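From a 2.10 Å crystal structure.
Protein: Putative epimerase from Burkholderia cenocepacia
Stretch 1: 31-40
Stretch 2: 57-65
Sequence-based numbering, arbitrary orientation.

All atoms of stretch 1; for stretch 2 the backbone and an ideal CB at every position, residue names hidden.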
# COMPACT_ATOMS: atom_id res chain seq x y z
N GLY A 31 1.62 23.85 4.76
CA GLY A 31 0.96 24.20 6.01
C GLY A 31 0.85 25.70 6.25
O GLY A 31 -0.15 26.17 6.75
N ARG A 32 1.88 26.44 5.88
CA ARG A 32 1.86 27.89 6.08
C ARG A 32 0.69 28.55 5.35
O ARG A 32 0.05 29.45 5.88
CB ARG A 32 3.18 28.52 5.62
CG ARG A 32 3.15 30.03 5.65
CD ARG A 32 4.53 30.65 5.59
NE ARG A 32 5.13 30.52 4.27
CZ ARG A 32 5.98 31.39 3.75
NH1 ARG A 32 6.33 32.48 4.42
NH2 ARG A 32 6.48 31.18 2.54
N TYR A 33 0.45 28.11 4.12
CA TYR A 33 -0.68 28.59 3.33
C TYR A 33 -2.02 27.99 3.80
O TYR A 33 -3.04 28.67 3.76
CB TYR A 33 -0.42 28.28 1.86
CG TYR A 33 0.76 29.07 1.35
CD1 TYR A 33 0.63 30.40 0.96
CD2 TYR A 33 2.03 28.51 1.31
CE1 TYR A 33 1.71 31.13 0.52
CE2 TYR A 33 3.12 29.22 0.86
CZ TYR A 33 2.95 30.54 0.47
OH TYR A 33 4.02 31.27 0.04
N MET A 34 -2.03 26.74 4.25
CA MET A 34 -3.26 26.12 4.75
C MET A 34 -3.75 26.88 5.98
O MET A 34 -4.95 27.08 6.19
CB MET A 34 -3.03 24.64 5.11
CG MET A 34 -4.33 23.86 5.29
SD MET A 34 -5.22 23.68 3.74
CE MET A 34 -6.79 24.47 4.14
N ALA A 35 -2.79 27.32 6.79
CA ALA A 35 -3.10 28.08 7.99
C ALA A 35 -3.85 29.38 7.65
O ALA A 35 -4.90 29.66 8.22
CB ALA A 35 -1.82 28.38 8.76
N GLU A 36 -3.32 30.14 6.70
CA GLU A 36 -3.98 31.38 6.29
C GLU A 36 -5.40 31.13 5.76
O GLU A 36 -6.33 31.85 6.10
CB GLU A 36 -3.13 32.10 5.23
CG GLU A 36 -3.63 33.50 4.87
CD GLU A 36 -4.82 33.50 3.92
OE1 GLU A 36 -4.95 32.52 3.13
OE2 GLU A 36 -5.62 34.46 3.96
N ARG A 37 -5.57 30.11 4.92
CA ARG A 37 -6.90 29.75 4.41
C ARG A 37 -7.88 29.45 5.55
O ARG A 37 -8.98 29.99 5.59
CB ARG A 37 -6.81 28.55 3.47
CG ARG A 37 -6.71 28.91 1.99
CD ARG A 37 -5.34 29.50 1.59
NE ARG A 37 -5.33 29.80 0.16
CZ ARG A 37 -5.80 30.93 -0.37
NH1 ARG A 37 -6.29 31.88 0.43
NH2 ARG A 37 -5.77 31.12 -1.68
N LEU A 38 -7.47 28.59 6.48
CA LEU A 38 -8.32 28.22 7.61
C LEU A 38 -8.62 29.39 8.54
O LEU A 38 -9.75 29.54 8.99
CB LEU A 38 -7.67 27.09 8.41
CG LEU A 38 -7.68 25.73 7.70
CD1 LEU A 38 -6.73 24.79 8.40
CD2 LEU A 38 -9.09 25.14 7.69
N GLN A 39 -7.61 30.20 8.84
CA GLN A 39 -7.81 31.37 9.68
C GLN A 39 -8.81 32.34 9.07
O GLN A 39 -9.66 32.88 9.77
CB GLN A 39 -6.47 32.08 9.92
CG GLN A 39 -5.65 31.44 11.03
CD GLN A 39 -4.24 31.97 11.09
OE1 GLN A 39 -3.79 32.69 10.20
NE2 GLN A 39 -3.53 31.63 12.16
N ALA A 40 -8.72 32.56 7.76
CA ALA A 40 -9.65 33.45 7.07
C ALA A 40 -11.05 32.87 7.01
O ALA A 40 -12.03 33.60 6.91
CB ALA A 40 -9.15 33.76 5.66
N UNK A 57 9.90 31.10 12.92
CA UNK A 57 10.01 32.56 13.02
C UNK A 57 8.93 33.29 12.23
O UNK A 57 8.58 34.43 12.54
CB UNK A 57 11.39 33.01 12.53
N UNK A 58 8.42 32.63 11.19
CA UNK A 58 7.40 33.19 10.30
C UNK A 58 6.17 33.72 11.03
O UNK A 58 5.54 33.00 11.80
CB UNK A 58 6.96 32.13 9.29
N UNK A 59 5.80 34.98 10.76
CA UNK A 59 4.65 35.64 11.39
C UNK A 59 3.32 34.97 11.06
O UNK A 59 2.33 35.25 11.73
CB UNK A 59 4.60 37.11 10.96
N UNK A 60 3.29 34.13 10.03
CA UNK A 60 2.08 33.42 9.66
C UNK A 60 1.61 32.48 10.76
O UNK A 60 0.44 32.09 10.81
CB UNK A 60 2.31 32.64 8.37
N UNK A 61 2.54 32.11 11.65
CA UNK A 61 2.23 31.15 12.71
C UNK A 61 1.99 31.83 14.06
O UNK A 61 1.86 31.15 15.08
CB UNK A 61 3.37 30.13 12.84
N UNK A 62 1.92 33.16 14.06
CA UNK A 62 1.83 33.91 15.31
C UNK A 62 0.55 33.56 16.07
O UNK A 62 0.54 33.54 17.29
CB UNK A 62 1.88 35.41 15.03
N UNK A 63 -0.53 33.27 15.35
CA UNK A 63 -1.79 32.93 16.01
C UNK A 63 -2.11 31.43 15.96
O UNK A 63 -3.25 31.03 16.18
CB UNK A 63 -2.93 33.72 15.37
N UNK A 64 -1.11 30.61 15.65
CA UNK A 64 -1.32 29.17 15.63
C UNK A 64 -0.87 28.53 16.93
O UNK A 64 0.12 28.97 17.53
CB UNK A 64 -0.58 28.54 14.45
N UNK A 65 -1.59 27.51 17.38
CA UNK A 65 -1.19 26.74 18.54
C UNK A 65 -0.38 25.54 18.04
O UNK A 65 -0.91 24.69 17.33
CB UNK A 65 -2.40 26.30 19.36

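Stretch 1 is a helix that offers the second segment one long face: Arg32 at one end, Ala35 in the middle, Gln39 at the other. The segment winds past this face as a loop, and its positions can be read in order.

Position 57 is out of reach, with nothing of the helix within 5.5 Å of its ideal CB, so the contact sets no preference; the residue is Ala57.

At position 58 the CA-to-CB bond points toward the helix and the ideal CB lies 4.7 Å from Arg32 CD. A cationic side chain is on offer, which favours an acceptor: Asp, Glu, Asn or Gln would all be plausible. The backbone narrows the choice, because phi/psi of -54/127 leads into a 3-10 segment whose first amide groups welcome a short acceptor. Asp58 serves both needs. Its OD2 forms a salt bridge with Arg32 NH1 at 2.6 Å, although the hydrogen bond within it is weak, with an N-H...acceptor angle of 125°. Asp58 OD1 accepts a well-aligned hydrogen bond from the backbone N of position 60 at 3.0 Å, so the same carboxylate holds the loop and meets the helix.

Position 59 is out of reach of stretch 1, with nothing of it within 5.5 Å of the ideal CB, and its phi of -63° suits proline among many others. Pro59 is deposited.

Position 60 points toward the helix at close range: its ideal CB is already 3.9 Å from Arg32 CG. A small side chain fits most simply, Ala or perhaps Ser. Ala60 packs its CB against Arg32 CG at 3.9 Å, touching the aliphatic part of the arginine, while its carbonyl is linked to the Gln39 side-chain oxygen through water 2, which donates to Ala60 O at 2.5 Å and to Gln39 OE1 at 2.8 Å.

At position 61 the bond points sideways and the ideal CB touches nothing, so only a long side chain could reach back; Phe, Tyr or Met might do so. Phe61, with chi1 m, brings its ring to the helix, where CZ lies 3.7 Å from Arg32 CB.

Positions 61 to 64 form a type I turn. Position 62, sideways and free of contacts, tolerates much; it is Ala62.

Position 63 points toward the helix, its ideal CB 3.9 Å from Gln39 NE2. Polar side chains of several lengths would suit the end of this contact. Gln63 places its CB 3.9 Å from Gln39 NE2, and its backbone adds the polar link: water 1 accepts from Gln39 NE2 at 3.0 Å and donates to Gln63 O at 2.7 Å.

Position 64 points sideways, with Ala35 and Gln39 beside it, so a compact side chain such as Cys, Ser, Ala or Val would be reasonable. Cys64, chi1 m, sets SG 4.2 Å from Ala35 CB in an apolar contact and 3.5 Å from Gln39 NE2.

Position 65 is out of reach, so the helix sets no preference; its extended phi/psi of -94/115 would suit beta-branched side chains among others, and the residue is Thr65.

Stretch 2 57-65: ADPAFAQCT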
# COMPACT_ATOMS: atom_id res chain seq x y z
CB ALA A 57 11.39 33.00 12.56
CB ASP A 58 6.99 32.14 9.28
CG ASP A 58 6.39 32.74 8.02
OD1 ASP A 58 5.49 33.61 8.11
OD2 ASP A 58 6.83 32.35 6.93
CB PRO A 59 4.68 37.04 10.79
CG PRO A 59 6.11 37.24 10.38
CD PRO A 59 6.53 35.91 9.88
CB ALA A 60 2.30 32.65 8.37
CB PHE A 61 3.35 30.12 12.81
CG PHE A 61 3.58 29.38 11.54
CD1 PHE A 61 2.60 28.57 11.01
CD2 PHE A 61 4.77 29.52 10.84
CE1 PHE A 61 2.80 27.90 9.83
CE2 PHE A 61 4.97 28.85 9.65
CZ PHE A 61 3.98 28.04 9.15
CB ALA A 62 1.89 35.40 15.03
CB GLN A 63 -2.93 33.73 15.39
CG GLN A 63 -2.82 35.22 15.64
CD GLN A 63 -3.95 36.00 15.02
OE1 GLN A 63 -4.63 36.78 15.70
NE2 GLN A 63 -4.17 35.81 13.72
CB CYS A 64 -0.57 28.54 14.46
SG CYS A 64 -1.18 29.10 12.86
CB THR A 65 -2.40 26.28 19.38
OG1 THR A 65 -3.13 27.42 19.83
CG2 THR A 65 -1.94 25.46 20.58
O HOH W 1 -5.21 30.60 14.44
O HOH W 2 -1.24 32.59 9.06
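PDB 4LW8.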